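Local coordinates for NIPSNAP domain protein (Burkholderia xenovorans, PDB 5K9F) that is of unknown function but belongs to the NipSnap family, may associate as a two-fold symmetric pair and can accommodate oxamic acid in a pocket, at the interface of chains A and B. Numbering follows the deposited sequence. Chains: chain A/B, NIPSNAP domain protein.

The interface of chains A and B. Residues chain A 27, 30-31, 35, 45, 48; chain B 107-108.
With its CG between the backbone N and the carbonyl carbon (chi1 55°), B:Phe108 turns its phenyl ring away from the C-terminal loop of chain B and into a pocket of chain A, where A:Tyr30, with CG anti to its own N (chi1 175°), meets the far end of that ring. The pocket is built from helix 23-33, the start of helix 35-42 and strand 45-51, and B:Phe108 buries 149 Å² in it, more than any other residue of this patch. The tyrosine side chain runs crosswise to the phenylalanine, with B:Phe108 CE1 in the plane of the A:Tyr30 ring at its edge and tyrosine CD2 3.5 Å from the phenyl CZ. The B:Phe108 edge also points at one face of A:Tyr48, its CE1 being 3.5 Å from CG of the tyrosine and offset toward the rim. The two ring planes are inclined by 65° in this edge-to-face pair. On the chain A side the aromatic wall is braced internally, since the phenol OH of A:Tyr48 sits over the centre of the A:Tyr30 ring. A:Leu35 runs alongside the phenylalanine in the opposite sense, bringing its methyl CD2 to 3.6 Å from CB of B:Phe108. On the same side of the ring as A:Leu35, toward the CD2 rim, the extended chain of A:Glu31 passes with CB and CG, its carboxylate steeply inclined to the phenyl plane. B:Pro107 adds a smaller contact beside this glutamate. The two-fold symmetry repeats the insertion with the chains exchanged, so the two copies probably secure each other reciprocally, although the structure alone does not show whether this pairing persists in solution. At that rim, carboxylate OE1 of A:Glu31 lies 3.7 Å from the ring carbon CD2 of B:Phe108.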
loop_
_atom_site.group_PDB
_atom_site.type_symbol
_atom_site.label_atom_id
_atom_site.label_comp_id
_atom_site.label_asym_id
_atom_site.label_seq_id
_atom_site.Cartn_x
_atom_site.Cartn_y
_atom_site.Cartn_z
ATOM N N LEU A 27 -22.008 3.886 -14.959
ATOM C CA LEU A 27 -22.025 5.196 -15.607
ATOM C C LEU A 27 -23.343 5.441 -16.330
ATOM O O LEU A 27 -23.845 6.565 -16.337
ATOM C CB LEU A 27 -20.850 5.328 -16.580
ATOM C CG LEU A 27 -19.484 5.440 -15.895
ATOM C CD1 LEU A 27 -18.385 5.472 -16.954
ATOM C CD2 LEU A 27 -19.419 6.670 -14.986
ATOM N N TYR A 30 -25.976 6.090 -13.531
ATOM C CA TYR A 30 -25.736 7.409 -12.953
ATOM C C TYR A 30 -26.189 8.520 -13.896
ATOM O O TYR A 30 -26.885 9.457 -13.484
ATOM C CB TYR A 30 -24.246 7.562 -12.602
ATOM C CG TYR A 30 -23.897 8.958 -12.115
ATOM C CD1 TYR A 30 -24.258 9.381 -10.842
ATOM C CD2 TYR A 30 -23.236 9.862 -12.942
ATOM C CE1 TYR A 30 -23.950 10.660 -10.399
ATOM C CE2 TYR A 30 -22.928 11.141 -12.511
ATOM C CZ TYR A 30 -23.279 11.531 -11.233
ATOM O OH TYR A 30 -22.969 12.807 -10.799
ATOM N N GLU A 31 -25.810 8.437 -15.175
ATOM C CA GLU A 31 -26.194 9.510 -16.092
ATOM C C GLU A 31 -27.708 9.622 -16.192
ATOM O O GLU A 31 -28.259 10.729 -16.287
ATOM C CB GLU A 31 -25.584 9.290 -17.478
ATOM C CG GLU A 31 -25.859 10.461 -18.428
ATOM C CD GLU A 31 -25.219 10.309 -19.802
ATOM O OE1 GLU A 31 -24.480 9.331 -20.035
ATOM O OE2 GLU A 31 -25.465 11.186 -20.661
ATOM N N LEU A 35 -27.022 11.978 -12.130
ATOM C CA LEU A 35 -26.215 13.137 -12.510
ATOM C C LEU A 35 -26.953 14.457 -12.280
ATOM O O LEU A 35 -26.408 15.384 -11.669
ATOM C CB LEU A 35 -25.798 13.016 -13.978
ATOM C CG LEU A 35 -25.130 14.245 -14.589
ATOM C CD1 LEU A 35 -23.826 14.588 -13.868
ATOM C CD2 LEU A 35 -24.888 14.015 -16.072
ATOM N N LEU A 45 -19.266 20.375 -11.322
ATOM C CA LEU A 45 -18.534 19.168 -11.712
ATOM C C LEU A 45 -17.346 19.571 -12.572
ATOM O O LEU A 45 -17.519 20.253 -13.590
ATOM C CB LEU A 45 -19.449 18.214 -12.479
ATOM C CG LEU A 45 -18.815 16.916 -13.005
ATOM C CD1 LEU A 45 -18.307 16.077 -11.846
ATOM C CD2 LEU A 45 -19.824 16.128 -13.831
ATOM N N TYR A 48 -15.362 13.769 -14.580
ATOM C CA TYR A 48 -15.921 12.484 -14.169
ATOM C C TYR A 48 -15.329 11.454 -15.121
ATOM O O TYR A 48 -15.592 11.508 -16.327
ATOM C CB TYR A 48 -17.454 12.506 -14.231
ATOM C CG TYR A 48 -18.167 11.569 -13.272
ATOM C CD1 TYR A 48 -18.093 10.196 -13.424
ATOM C CD2 TYR A 48 -18.956 12.067 -12.242
ATOM C CE1 TYR A 48 -18.771 9.345 -12.559
ATOM C CE2 TYR A 48 -19.619 11.231 -11.372
ATOM C CZ TYR A 48 -19.528 9.869 -11.528
ATOM O OH TYR A 48 -20.195 9.026 -10.660
ATOM N N PRO B 107 -19.186 10.201 -20.814
ATOM C CA PRO B 107 -19.781 11.027 -21.881
ATOM C C PRO B 107 -20.288 12.384 -21.414
ATOM O O PRO B 107 -20.264 13.351 -22.188
ATOM C CB PRO B 107 -20.930 10.148 -22.392
ATOM C CG PRO B 107 -20.503 8.747 -22.078
ATOM C CD PRO B 107 -19.710 8.825 -20.802
ATOM N N PHE B 108 -20.752 12.478 -20.175
ATOM C CA PHE B 108 -21.322 13.692 -19.605
ATOM C C PHE B 108 -20.289 14.555 -18.880
ATOM O O PHE B 108 -20.656 15.600 -18.329
ATOM C CB PHE B 108 -22.439 13.311 -18.626
ATOM C CG PHE B 108 -21.983 12.358 -17.557
ATOM C CD1 PHE B 108 -21.342 12.831 -16.419
ATOM C CD2 PHE B 108 -22.154 10.990 -17.705
ATOM C CE1 PHE B 108 -20.891 11.955 -15.445
ATOM C CE2 PHE B 108 -21.711 10.108 -16.727
ATOM C CZ PHE B 108 -21.072 10.595 -15.597
#